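Local coordinates for Serine/threonine-protein kinase Tel1 (Chaetomium thermophilum, PDB 6SKY), which probably phosphorylates proteins on serine or threonine at [ST]-Q sequences, using ATP, to signal DNA damage, at residues Val1615-Cys1620 / Arg1635-Ser1640; Gln2050-Val2055 / His2145-Ala2150; Ala1929-Ser1934 / Glu1947-Gly1952. One frame throughout, in Å; residues are numbered along the deposited sequence.

Interaction 1: residues Val1615-Cys1620 / Arg1635-Ser1640; sequences VVWKSC and RVLGRS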
ATOM      1  N   VAL A1615     -25.948  33.223 -20.859  1.00 43.11           N
ATOM      2  CA  VAL A1615     -26.443  34.176 -21.840  1.00 43.11           C
ATOM      3  C   VAL A1615     -25.292  34.875 -22.543  1.00 43.11           C
ATOM      4  O   VAL A1615     -25.372  35.171 -23.737  1.00 43.11           O
ATOM      5  CB  VAL A1615     -27.391  35.178 -21.167  1.00 43.11           C
ATOM      6  CG1 VAL A1615     -27.958  36.109 -22.188  1.00 43.11           C
ATOM      7  CG2 VAL A1615     -28.499  34.442 -20.464  1.00 43.11           C
ATOM      8  N   VAL A1616     -24.198  35.146 -21.830  1.00 39.65           N
ATOM      9  CA  VAL A1616     -23.064  35.776 -22.493  1.00 39.65           C
ATOM     10  C   VAL A1616     -22.413  34.821 -23.482  1.00 39.65           C
ATOM     11  O   VAL A1616     -21.924  35.249 -24.527  1.00 39.65           O
ATOM     12  CB  VAL A1616     -22.059  36.299 -21.457  1.00 39.65           C
ATOM     13  CG1 VAL A1616     -20.802  36.765 -22.135  1.00 39.65           C
ATOM     14  CG2 VAL A1616     -22.670  37.439 -20.695  1.00 39.65           C
ATOM     15  N   TRP A1617     -22.408  33.522 -23.198  1.00 40.18           N
ATOM     16  CA  TRP A1617     -21.930  32.581 -24.202  1.00 40.18           C
ATOM     17  C   TRP A1617     -22.890  32.499 -25.377  1.00 40.18           C
ATOM     18  O   TRP A1617     -22.463  32.476 -26.534  1.00 40.18           O
ATOM     19  CB  TRP A1617     -21.725  31.196 -23.603  1.00 40.18           C
ATOM     20  CG  TRP A1617     -21.468  30.188 -24.658  1.00 40.18           C
ATOM     21  CD1 TRP A1617     -22.267  29.150 -25.009  1.00 40.18           C
ATOM     22  CD2 TRP A1617     -20.348  30.147 -25.539  1.00 40.18           C
ATOM     23  NE1 TRP A1617     -21.708  28.453 -26.044  1.00 40.18           N
ATOM     24  CE2 TRP A1617     -20.526  29.049 -26.388  1.00 40.18           C
ATOM     25  CE3 TRP A1617     -19.202  30.931 -25.686  1.00 40.18           C
ATOM     26  CZ2 TRP A1617     -19.607  28.715 -27.368  1.00 40.18           C
ATOM     27  CZ3 TRP A1617     -18.299  30.599 -26.654  1.00 40.18           C
ATOM     28  CH2 TRP A1617     -18.501  29.503 -27.482  1.00 40.18           C
ATOM     29  N   LYS A1618     -24.191  32.440 -25.100  1.00 45.56           N
ATOM     30  CA  LYS A1618     -25.179  32.454 -26.169  1.00 45.56           C
ATOM     31  C   LYS A1618     -25.010  33.668 -27.067  1.00 45.56           C
ATOM     32  O   LYS A1618     -25.270  33.592 -28.271  1.00 45.56           O
ATOM     33  CB  LYS A1618     -26.574  32.436 -25.567  1.00 45.56           C
ATOM     34  CG  LYS A1618     -27.567  31.603 -26.313  1.00 45.56           C
ATOM     35  CD  LYS A1618     -28.890  31.628 -25.597  1.00 45.56           C
ATOM     36  CE  LYS A1618     -28.735  31.149 -24.180  1.00 45.56           C
ATOM     37  NZ  LYS A1618     -29.994  31.305 -23.422  1.00 45.56           N
ATOM     38  N   SER A1619     -24.574  34.790 -26.501  1.00 46.02           N
ATOM     39  CA  SER A1619     -24.401  36.008 -27.279  1.00 46.02           C
ATOM     40  C   SER A1619     -23.175  35.929 -28.173  1.00 46.02           C
ATOM     41  O   SER A1619     -23.249  36.233 -29.367  1.00 46.02           O
ATOM     42  CB  SER A1619     -24.299  37.203 -26.345  1.00 46.02           C
ATOM     43  OG  SER A1619     -23.729  38.304 -27.014  1.00 46.02           O
ATOM     44  N   CYS A1620     -22.034  35.530 -27.621  1.00 48.78           N
ATOM     45  CA  CYS A1620     -20.806  35.494 -28.406  1.00 48.78           C
ATOM     46  C   CYS A1620     -20.737  34.228 -29.243  1.00 48.78           C
ATOM     47  O   CYS A1620     -19.734  33.511 -29.225  1.00 48.78           O
ATOM     48  CB  CYS A1620     -19.576  35.612 -27.509  1.00 48.78           C
ATOM     49  SG  CYS A1620     -19.420  34.373 -26.237  1.00 48.78           S
ATOM     50  N   ARG A1635     -13.744  37.092 -20.560  1.00 34.04           N
ATOM     51  CA  ARG A1635     -13.552  37.425 -19.155  1.00 34.04           C
ATOM     52  C   ARG A1635     -14.734  36.967 -18.311  1.00 34.04           C
ATOM     53  O   ARG A1635     -14.555  36.426 -17.216  1.00 34.04           O
ATOM     54  CB  ARG A1635     -13.332  38.921 -19.013  1.00 34.04           C
ATOM     55  CG  ARG A1635     -12.568  39.311 -17.800  1.00 34.04           C
ATOM     56  CD  ARG A1635     -12.826  40.749 -17.489  1.00 34.04           C
ATOM     57  NE  ARG A1635     -11.715  41.613 -17.847  1.00 34.04           N
ATOM     58  CZ  ARG A1635     -11.773  42.937 -17.796  1.00 34.04           C
ATOM     59  NH1 ARG A1635     -12.890  43.533 -17.417  1.00 34.04           N
ATOM     60  NH2 ARG A1635     -10.722  43.661 -18.130  1.00 34.04           N
ATOM     61  N   VAL A1636     -15.953  37.138 -18.821  1.00 31.12           N
ATOM     62  CA  VAL A1636     -17.135  36.709 -18.078  1.00 31.12           C
ATOM     63  C   VAL A1636     -17.203  35.188 -17.981  1.00 31.12           C
ATOM     64  O   VAL A1636     -17.489  34.636 -16.913  1.00 31.12           O
ATOM     65  CB  VAL A1636     -18.403  37.296 -18.719  1.00 31.12           C
ATOM     66  CG1 VAL A1636     -19.635  36.671 -18.130  1.00 31.12           C
ATOM     67  CG2 VAL A1636     -18.433  38.781 -18.516  1.00 31.12           C
ATOM     68  N   LEU A1637     -16.941  34.483 -19.081  1.00 27.92           N
ATOM     69  CA  LEU A1637     -16.960  33.024 -19.042  1.00 27.92           C
ATOM     70  C   LEU A1637     -15.861  32.472 -18.148  1.00 27.92           C
ATOM     71  O   LEU A1637     -16.063  31.475 -17.449  1.00 27.92           O
ATOM     72  CB  LEU A1637     -16.809  32.456 -20.445  1.00 27.92           C
ATOM     73  CG  LEU A1637     -17.965  32.585 -21.419  1.00 27.92           C
ATOM     74  CD1 LEU A1637     -17.534  32.037 -22.749  1.00 27.92           C
ATOM     75  CD2 LEU A1637     -19.151  31.833 -20.903  1.00 27.92           C
ATOM     76  N   GLY A1638     -14.686  33.097 -18.163  1.00 24.70           N
ATOM     77  CA  GLY A1638     -13.607  32.638 -17.318  1.00 24.70           C
ATOM     78  C   GLY A1638     -13.891  32.857 -15.852  1.00 24.70           C
ATOM     79  O   GLY A1638     -13.578  32.008 -15.024  1.00 24.70           O
ATOM     80  N   ARG A1639     -14.500  33.989 -15.510  1.00 31.01           N
ATOM     81  CA  ARG A1639     -14.874  34.215 -14.121  1.00 31.01           C
ATOM     82  C   ARG A1639     -15.964  33.247 -13.679  1.00 31.01           C
ATOM     83  O   ARG A1639     -15.940  32.750 -12.551  1.00 31.01           O
ATOM     84  CB  ARG A1639     -15.315  35.655 -13.939  1.00 31.01           C
ATOM     85  CG  ARG A1639     -15.422  36.081 -12.515  1.00 31.01           C
ATOM     86  CD  ARG A1639     -15.764  37.540 -12.436  1.00 31.01           C
ATOM     87  NE  ARG A1639     -14.872  38.341 -13.263  1.00 31.01           N
ATOM     88  CZ  ARG A1639     -13.730  38.859 -12.832  1.00 31.01           C
ATOM     89  NH1 ARG A1639     -13.344  38.662 -11.583  1.00 31.01           N
ATOM     90  NH2 ARG A1639     -12.976  39.574 -13.648  1.00 31.01           N
ATOM     91  N   SER A1640     -16.906  32.934 -14.565  1.00 28.04           N
ATOM     92  CA  SER A1640     -17.938  31.963 -14.226  1.00 28.04           C
ATOM     93  C   SER A1640     -17.357  30.573 -13.993  1.00 28.04           C
ATOM     94  O   SER A1640     -17.778  29.864 -13.074  1.00 28.04           O
ATOM     95  CB  SER A1640     -18.983  31.923 -15.332  1.00 28.04           C
ATOM     96  OG  SER A1640     -19.776  30.761 -15.233  1.00 28.04           O
TER

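Interaction 2: residues Gln2050-Val2055 / His2145-Ala2150; sequences QELDTV and HNLRAA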
ATOM      1  N   GLN A2050       7.830  46.291 -19.725  1.00 57.18           N
ATOM      2  CA  GLN A2050       8.036  47.319 -18.719  1.00 57.18           C
ATOM      3  C   GLN A2050       6.790  48.143 -18.461  1.00 57.18           C
ATOM      4  O   GLN A2050       6.822  49.044 -17.620  1.00 57.18           O
ATOM      5  CB  GLN A2050       9.186  48.243 -19.126  1.00 57.18           C
ATOM      6  CG  GLN A2050      10.500  47.532 -19.360  1.00 57.18           C
ATOM      7  CD  GLN A2050      10.612  46.983 -20.761  1.00 57.18           C
ATOM      8  OE1 GLN A2050       9.780  47.272 -21.619  1.00 57.18           O
ATOM      9  NE2 GLN A2050      11.642  46.185 -21.003  1.00 57.18           N
ATOM     10  N   GLU A2051       5.697  47.862 -19.153  1.00 58.81           N
ATOM     11  CA  GLU A2051       4.460  48.602 -18.989  1.00 58.81           C
ATOM     12  C   GLU A2051       3.301  47.632 -18.854  1.00 58.81           C
ATOM     13  O   GLU A2051       3.204  46.659 -19.604  1.00 58.81           O
ATOM     14  CB  GLU A2051       4.222  49.546 -20.170  1.00 58.81           C
ATOM     15  CG  GLU A2051       4.926  50.883 -20.056  1.00 58.81           C
ATOM     16  CD  GLU A2051       4.098  51.903 -19.304  1.00 58.81           C
ATOM     17  OE1 GLU A2051       3.001  51.543 -18.830  1.00 58.81           O
ATOM     18  OE2 GLU A2051       4.539  53.066 -19.191  1.00 58.81           O
ATOM     19  N   LEU A2052       2.414  47.919 -17.906  1.00 51.69           N
ATOM     20  CA  LEU A2052       1.249  47.079 -17.675  1.00 51.69           C
ATOM     21  C   LEU A2052       0.320  47.023 -18.880  1.00 51.69           C
ATOM     22  O   LEU A2052      -0.464  46.075 -19.007  1.00 51.69           O
ATOM     23  CB  LEU A2052       0.495  47.602 -16.460  1.00 51.69           C
ATOM     24  CG  LEU A2052      -0.251  46.582 -15.624  1.00 51.69           C
ATOM     25  CD1 LEU A2052       0.714  45.516 -15.184  1.00 51.69           C
ATOM     26  CD2 LEU A2052      -0.868  47.274 -14.435  1.00 51.69           C
ATOM     27  N   ASP A2053       0.400  48.003 -19.776  1.00 55.17           N
ATOM     28  CA  ASP A2053      -0.517  48.058 -20.906  1.00 55.17           C
ATOM     29  C   ASP A2053      -0.210  46.985 -21.938  1.00 55.17           C
ATOM     30  O   ASP A2053      -1.133  46.409 -22.524  1.00 55.17           O
ATOM     31  CB  ASP A2053      -0.451  49.442 -21.533  1.00 55.17           C
ATOM     32  CG  ASP A2053      -0.424  50.541 -20.492  1.00 55.17           C
ATOM     33  OD1 ASP A2053      -1.432  50.706 -19.776  1.00 55.17           O
ATOM     34  OD2 ASP A2053       0.613  51.224 -20.374  1.00 55.17           O
ATOM     35  N   THR A2054       1.069  46.692 -22.161  1.00 48.12           N
ATOM     36  CA  THR A2054       1.432  45.595 -23.048  1.00 48.12           C
ATOM     37  C   THR A2054       0.923  44.264 -22.509  1.00 48.12           C
ATOM     38  O   THR A2054       0.431  43.416 -23.268  1.00 48.12           O
ATOM     39  CB  THR A2054       2.947  45.551 -23.215  1.00 48.12           C
ATOM     40  OG1 THR A2054       3.454  46.882 -23.331  1.00 48.12           O
ATOM     41  CG2 THR A2054       3.317  44.762 -24.449  1.00 48.12           C
ATOM     42  N   VAL A2055       1.024  44.068 -21.198  1.00 41.66           N
ATOM     43  CA  VAL A2055       0.583  42.815 -20.609  1.00 41.66           C
ATOM     44  C   VAL A2055      -0.929  42.695 -20.689  1.00 41.66           C
ATOM     45  O   VAL A2055      -1.462  41.617 -20.975  1.00 41.66           O
ATOM     46  CB  VAL A2055       1.091  42.701 -19.163  1.00 41.66           C
ATOM     47  CG1 VAL A2055       0.990  41.282 -18.696  1.00 41.66           C
ATOM     48  CG2 VAL A2055       2.511  43.175 -19.079  1.00 41.66           C
ATOM     49  N   HIS A2145       8.847  43.814 -10.274  1.00 41.61           N
ATOM     50  CA  HIS A2145       8.594  44.936  -9.382  1.00 41.61           C
ATOM     51  C   HIS A2145       8.036  46.155 -10.096  1.00 41.61           C
ATOM     52  O   HIS A2145       7.386  46.982  -9.453  1.00 41.61           O
ATOM     53  CB  HIS A2145       9.874  45.327  -8.654  1.00 41.61           C
ATOM     54  CG  HIS A2145      10.449  44.230  -7.822  1.00 41.61           C
ATOM     55  ND1 HIS A2145      10.110  44.043  -6.503  1.00 41.61           N
ATOM     56  CD2 HIS A2145      11.342  43.261  -8.121  1.00 41.61           C
ATOM     57  CE1 HIS A2145      10.766  43.003  -6.025  1.00 41.61           C
ATOM     58  NE2 HIS A2145      11.523  42.512  -6.987  1.00 41.61           N
ATOM     59  N   ASN A2146       8.284  46.303 -11.393  1.00 43.66           N
ATOM     60  CA  ASN A2146       7.815  47.491 -12.089  1.00 43.66           C
ATOM     61  C   ASN A2146       6.369  47.376 -12.545  1.00 43.66           C
ATOM     62  O   ASN A2146       5.743  48.399 -12.830  1.00 43.66           O
ATOM     63  CB  ASN A2146       8.725  47.796 -13.279  1.00 43.66           C
ATOM     64  CG  ASN A2146       8.983  46.591 -14.150  1.00 43.66           C
ATOM     65  OD1 ASN A2146       8.106  45.768 -14.366  1.00 43.66           O
ATOM     66  ND2 ASN A2146      10.198  46.488 -14.663  1.00 43.66           N
ATOM     67  N   LEU A2147       5.821  46.168 -12.602  1.00 42.33           N
ATOM     68  CA  LEU A2147       4.432  45.969 -12.986  1.00 42.33           C
ATOM     69  C   LEU A2147       3.453  46.224 -11.850  1.00 42.33           C
ATOM     70  O   LEU A2147       2.248  46.283 -12.098  1.00 42.33           O
ATOM     71  CB  LEU A2147       4.234  44.548 -13.507  1.00 42.33           C
ATOM     72  CG  LEU A2147       4.296  44.310 -15.009  1.00 42.33           C
ATOM     73  CD1 LEU A2147       5.303  45.209 -15.651  1.00 42.33           C
ATOM     74  CD2 LEU A2147       4.638  42.864 -15.280  1.00 42.33           C
ATOM     75  N   ARG A2148       3.926  46.368 -10.623  1.00 41.03           N
ATOM     76  CA  ARG A2148       3.037  46.572  -9.494  1.00 41.03           C
ATOM     77  C   ARG A2148       2.757  48.051  -9.276  1.00 41.03           C
ATOM     78  O   ARG A2148       3.516  48.924  -9.698  1.00 41.03           O
ATOM     79  CB  ARG A2148       3.627  45.971  -8.225  1.00 41.03           C
ATOM     80  CG  ARG A2148       3.650  44.477  -8.226  1.00 41.03           C
ATOM     81  CD  ARG A2148       3.892  43.953  -6.850  1.00 41.03           C
ATOM     82  NE  ARG A2148       5.230  43.412  -6.727  1.00 41.03           N
ATOM     83  CZ  ARG A2148       6.215  44.020  -6.090  1.00 41.03           C
ATOM     84  NH1 ARG A2148       6.004  45.189  -5.517  1.00 41.03           N
ATOM     85  NH2 ARG A2148       7.402  43.458  -6.021  1.00 41.03           N
ATOM     86  N   ALA A2149       1.658  48.322  -8.582  1.00 49.55           N
ATOM     87  CA  ALA A2149       1.262  49.688  -8.297  1.00 49.55           C
ATOM     88  C   ALA A2149       2.237  50.313  -7.304  1.00 49.55           C
ATOM     89  O   ALA A2149       3.231  49.709  -6.897  1.00 49.55           O
ATOM     90  CB  ALA A2149      -0.168  49.726  -7.773  1.00 49.55           C
ATOM     91  N   ALA A2150       1.950  51.552  -6.910  1.00 55.86           N
ATOM     92  CA  ALA A2150       2.900  52.310  -6.103  1.00 55.86           C
ATOM     93  C   ALA A2150       3.004  51.753  -4.689  1.00 55.86           C
ATOM     94  O   ALA A2150       4.095  51.411  -4.220  1.00 55.86           O
ATOM     95  CB  ALA A2150       2.496  53.782  -6.071  1.00 55.86           C
TER

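Interaction 3: residues Ala1929-Ser1934 / Glu1947-Gly1952; sequences AYYGLS and EYENDG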
ATOM      1  N   ALA A1929     -17.260   4.325 -17.110  1.00 30.57           N
ATOM      2  CA  ALA A1929     -17.812   3.506 -18.183  1.00 30.57           C
ATOM      3  C   ALA A1929     -16.729   2.724 -18.914  1.00 30.57           C
ATOM      4  O   ALA A1929     -16.937   1.563 -19.280  1.00 30.57           O
ATOM      5  CB  ALA A1929     -18.586   4.385 -19.155  1.00 30.57           C
ATOM      6  N   TYR A1930     -15.567   3.343 -19.121  1.00 32.73           N
ATOM      7  CA  TYR A1930     -14.473   2.709 -19.847  1.00 32.73           C
ATOM      8  C   TYR A1930     -14.121   1.342 -19.293  1.00 32.73           C
ATOM      9  O   TYR A1930     -13.727   0.450 -20.047  1.00 32.73           O
ATOM     10  CB  TYR A1930     -13.249   3.613 -19.799  1.00 32.73           C
ATOM     11  CG  TYR A1930     -12.017   3.039 -20.440  1.00 32.73           C
ATOM     12  CD1 TYR A1930     -11.853   3.063 -21.811  1.00 32.73           C
ATOM     13  CD2 TYR A1930     -11.006   2.489 -19.673  1.00 32.73           C
ATOM     14  CE1 TYR A1930     -10.736   2.548 -22.398  1.00 32.73           C
ATOM     15  CE2 TYR A1930      -9.884   1.970 -20.254  1.00 32.73           C
ATOM     16  CZ  TYR A1930      -9.753   2.005 -21.616  1.00 32.73           C
ATOM     17  OH  TYR A1930      -8.632   1.491 -22.207  1.00 32.73           O
ATOM     18  N   TYR A1931     -14.253   1.155 -17.986  1.00 29.61           N
ATOM     19  CA  TYR A1931     -13.831  -0.079 -17.346  1.00 29.61           C
ATOM     20  C   TYR A1931     -14.796  -1.227 -17.568  1.00 29.61           C
ATOM     21  O   TYR A1931     -14.492  -2.349 -17.166  1.00 29.61           O
ATOM     22  CB  TYR A1931     -13.652   0.151 -15.854  1.00 29.61           C
ATOM     23  CG  TYR A1931     -12.672   1.240 -15.551  1.00 29.61           C
ATOM     24  CD1 TYR A1931     -11.343   0.959 -15.342  1.00 29.61           C
ATOM     25  CD2 TYR A1931     -13.074   2.552 -15.489  1.00 29.61           C
ATOM     26  CE1 TYR A1931     -10.448   1.953 -15.074  1.00 29.61           C
ATOM     27  CE2 TYR A1931     -12.186   3.552 -15.223  1.00 29.61           C
ATOM     28  CZ  TYR A1931     -10.874   3.248 -15.018  1.00 29.61           C
ATOM     29  OH  TYR A1931      -9.984   4.252 -14.747  1.00 29.61           O
ATOM     30  N   GLY A1932     -15.938  -0.984 -18.191  1.00 28.84           N
ATOM     31  CA  GLY A1932     -16.866  -2.061 -18.440  1.00 28.84           C
ATOM     32  C   GLY A1932     -16.649  -2.789 -19.724  1.00 28.84           C
ATOM     33  O   GLY A1932     -17.268  -3.826 -19.955  1.00 28.84           O
ATOM     34  N   LEU A1933     -15.775  -2.268 -20.570  1.00 36.81           N
ATOM     35  CA  LEU A1933     -15.468  -2.880 -21.847  1.00 36.81           C
ATOM     36  C   LEU A1933     -14.433  -3.976 -21.669  1.00 36.81           C
ATOM     37  O   LEU A1933     -13.464  -3.814 -20.927  1.00 36.81           O
ATOM     38  CB  LEU A1933     -14.948  -1.821 -22.809  1.00 36.81           C
ATOM     39  CG  LEU A1933     -14.943  -2.157 -24.287  1.00 36.81           C
ATOM     40  CD1 LEU A1933     -16.357  -2.213 -24.808  1.00 36.81           C
ATOM     41  CD2 LEU A1933     -14.148  -1.115 -24.998  1.00 36.81           C
ATOM     42  N   SER A1934     -14.640  -5.094 -22.352  1.00 45.29           N
ATOM     43  CA  SER A1934     -13.760  -6.248 -22.244  1.00 45.29           C
ATOM     44  C   SER A1934     -12.811  -6.296 -23.432  1.00 45.29           C
ATOM     45  O   SER A1934     -13.239  -6.179 -24.584  1.00 45.29           O
ATOM     46  CB  SER A1934     -14.570  -7.539 -22.170  1.00 45.29           C
ATOM     47  OG  SER A1934     -15.518  -7.589 -23.216  1.00 45.29           O
ATOM     48  N   GLU A1947      -2.830   4.657 -18.633  1.00 47.03           N
ATOM     49  CA  GLU A1947      -2.645   5.973 -19.224  1.00 47.03           C
ATOM     50  C   GLU A1947      -3.975   6.673 -19.459  1.00 47.03           C
ATOM     51  O   GLU A1947      -4.041   7.902 -19.363  1.00 47.03           O
ATOM     52  CB  GLU A1947      -1.848   5.868 -20.522  1.00 47.03           C
ATOM     53  CG  GLU A1947      -2.634   5.394 -21.723  1.00 47.03           C
ATOM     54  CD  GLU A1947      -1.744   5.001 -22.880  1.00 47.03           C
ATOM     55  OE1 GLU A1947      -0.542   4.754 -22.651  1.00 47.03           O
ATOM     56  OE2 GLU A1947      -2.245   4.937 -24.019  1.00 47.03           O
ATOM     57  N   TYR A1948      -5.036   5.921 -19.766  1.00 41.75           N
ATOM     58  CA  TYR A1948      -6.377   6.493 -19.734  1.00 41.75           C
ATOM     59  C   TYR A1948      -6.688   7.034 -18.349  1.00 41.75           C
ATOM     60  O   TYR A1948      -7.185   8.153 -18.197  1.00 41.75           O
ATOM     61  CB  TYR A1948      -7.412   5.440 -20.140  1.00 41.75           C
ATOM     62  CG  TYR A1948      -8.840   5.850 -19.861  1.00 41.75           C
ATOM     63  CD1 TYR A1948      -9.598   6.487 -20.827  1.00 41.75           C
ATOM     64  CD2 TYR A1948      -9.428   5.604 -18.629  1.00 41.75           C
ATOM     65  CE1 TYR A1948     -10.886   6.872 -20.571  1.00 41.75           C
ATOM     66  CE2 TYR A1948     -10.710   5.990 -18.367  1.00 41.75           C
ATOM     67  CZ  TYR A1948     -11.435   6.622 -19.341  1.00 41.75           C
ATOM     68  OH  TYR A1948     -12.725   7.001 -19.078  1.00 41.75           O
ATOM     69  N   GLU A1949      -6.404   6.239 -17.326  1.00 46.45           N
ATOM     70  CA  GLU A1949      -6.685   6.572 -15.940  1.00 46.45           C
ATOM     71  C   GLU A1949      -5.816   7.702 -15.415  1.00 46.45           C
ATOM     72  O   GLU A1949      -6.089   8.209 -14.324  1.00 46.45           O
ATOM     73  CB  GLU A1949      -6.482   5.320 -15.096  1.00 46.45           C
ATOM     74  CG  GLU A1949      -7.133   5.321 -13.754  1.00 46.45           C
ATOM     75  CD  GLU A1949      -7.103   3.948 -13.123  1.00 46.45           C
ATOM     76  OE1 GLU A1949      -6.151   3.193 -13.408  1.00 46.45           O
ATOM     77  OE2 GLU A1949      -8.036   3.616 -12.359  1.00 46.45           O
ATOM     78  N   ASN A1950      -4.781   8.096 -16.158  1.00 52.63           N
ATOM     79  CA  ASN A1950      -3.825   9.117 -15.729  1.00 52.63           C
ATOM     80  C   ASN A1950      -3.186   8.748 -14.395  1.00 52.63           C
ATOM     81  O   ASN A1950      -3.163   9.537 -13.451  1.00 52.63           O
ATOM     82  CB  ASN A1950      -4.474  10.497 -15.655  1.00 52.63           C
ATOM     83  CG  ASN A1950      -4.414  11.231 -16.967  1.00 52.63           C
ATOM     84  OD1 ASN A1950      -4.183  10.633 -18.017  1.00 52.63           O
ATOM     85  ND2 ASN A1950      -4.618  12.538 -16.920  1.00 52.63           N
ATOM     86  N   ASP A1951      -2.667   7.530 -14.319  1.00 54.22           N
ATOM     87  CA  ASP A1951      -1.964   7.121 -13.119  1.00 54.22           C
ATOM     88  C   ASP A1951      -0.567   7.732 -13.103  1.00 54.22           C
ATOM     89  O   ASP A1951      -0.053   8.219 -14.111  1.00 54.22           O
ATOM     90  CB  ASP A1951      -1.895   5.602 -13.023  1.00 54.22           C
ATOM     91  CG  ASP A1951      -1.673   5.122 -11.607  1.00 54.22           C
ATOM     92  OD1 ASP A1951      -1.091   5.878 -10.804  1.00 54.22           O
ATOM     93  OD2 ASP A1951      -2.080   3.985 -11.292  1.00 54.22           O
ATOM     94  N   GLY A1952       0.059   7.688 -11.937  1.00 52.23           N
ATOM     95  CA  GLY A1952       1.295   8.411 -11.738  1.00 52.23           C
ATOM     96  C   GLY A1952       2.509   7.555 -11.994  1.00 52.23           C
ATOM     97  O   GLY A1952       2.885   7.340 -13.147  1.00 52.23           O
TER

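Interaction 1: residues Val1615-Cys1620 / Arg1635-Ser1640
The W1617 indole is the flat group of this contact, and L1637 meets it obliquely, neither squarely over a face nor in line with an edge. Methyl CD1 of L1637 stands 3.6 Å from ring carbon CE3 of W1617, on the six-membered side of the indole. The other methyl, L1637 CD2, rests against W1617 CB at 3.8 Å, so the leucine fork spans the start of the side chain and one corner of its ring. In W1617, CG lies anti to the backbone N (chi1 170°), which swings the indole along the helix flank where the fork can reach it. The W1617 side chain also touches D1650, L1651 and S2071.

One residue back on each helix, V1616 and V1636 cross at about a right angle. The single methyl CG1 of V1636 is set against the branch of V1616, 4.0 Å from its CG2 and 4.1 Å from its CB. All four residues are buried, and the contact between them is purely apolar.

The two segments belong to consecutive helices, 1606-1619 and 1627-1644. Helix 1557-1569 covers V1616 through L1566, while W1632 and A1633 extend the valine contact along helix 1627-1644. R1635 and R1639 form salt bridges with D1601 and D2095, and L2070 brings the end of helix 2052-2070 up to W1617.

Interaction 2: residues Gln2050-Val2055 / His2145-Ala2150
This is an apolar contact in which L2147 of a connecting loop packs on the first turn of a helix, meeting L2052, V2055 and the Q2050-E2051 backbone. The loop joins helix 2124-2143 to helix 2154-2174, and the turn it meets opens helix 2052-2070, about ninety residues earlier in the FAT region.

The two leucines cross obliquely. Methyl CD1 of L2052 lies alongside the stem of L2147, 3.8 Å from its CG and 4.0 Å from its CB. The same L2052 methyl also approaches the L2147 backbone carbonyl, CD1 to O being 3.5 Å. The two methyls of L2147 serve different neighbours. CD1 of L2147 reaches the backbone where the helix begins, 4.3 Å from the carbonyl carbon C of Q2050 and nearly as close to the amide of E2051, the N-cap residue. CD2 of L2147 points to V2055, whose CG2 lies 4.4 Å away, one turn along from L2052. L2147 is thus buried between the approach to the helix and its first turn, although Q2050 and E2051 beside it are exposed and their CB atoms point away from the loop.

M2046, from the preceding helix 2035-2047, touches both L2147 and V2055, and L2097 at the end of helix 2077-2097 packs on L2052 and V2055. Within the loop, H2145 CA lies above one face of the R2148 guanidinium, toward its rim; weak hydrogen bonds from NE to the W2141 carbonyl and from NH1 to the L2152 carbonyl tie R2148 to the end of helix 2124-2143 and to the later part of the loop.

A helix-connecting loop pressing one leucine onto the ends of neighbouring helices fits the alpha-solenoid architecture of the FAT domain.

Interaction 3: residues Ala1929-Ser1934 / Glu1947-Gly1952
Y1930 and Y1948 stack face to face, their side chains sliding past each other in opposite directions. The ring centroids are 4.0 Å apart and the planes differ by 17°. Carbon CG of Y1930 sits over the centre of the Y1948 ring, whereas CG of Y1948 is displaced toward the rim of the Y1930 ring, so the overlap is offset. Y1948 also carries its hydroxyl back over the root of its partner, OH to Y1930 CB being 3.5 Å.

Y1931 comes from another direction. Its OH meets the edge of the Y1948 ring, 4.1 Å from CE2, and lies 3.1 Å from OE2 of E1949. With CG anti to the backbone N (chi1 -161°) and the chain extended beyond it, E1949 reaches across the Y1931 hydroxyl at about a right angle to the tyrosine. OE1 of E1949 is salt-bridged to R1945.

An alanine in place of Y1948 removes the stacked ring, which would probably uncover one face of Y1930 and set its ring freer to turn.

R2819, in the kinase family region, makes a cation-pi contact with Y1931. Helix 1939-1948 finishes in a Schellman motif with N1950, at positive phi, as the C-prime residue, and the tyrosine stack joins this helix end to the 3-10 turn that precedes the helix.

In the fold
Interactions 1 and 2 share helix 2052-2070: its first turn takes part in interaction 2, while further along H2060 and L2070 touch R1635 and W1617 of interaction 1. Their centres are 27 Å apart and their nearest atoms about 10 Å, without touching; the helix is what they have in common. Helix 2077-2097 also serves both, through D2095 and L2097. Interaction 3 is more remote, its centre 33 Å from that of interaction 1 and 46 Å from that of interaction 2. All three lie away from the nucleotide pocket and the magnesium site; interaction 3 nevertheless meets the kinase family region through R2819.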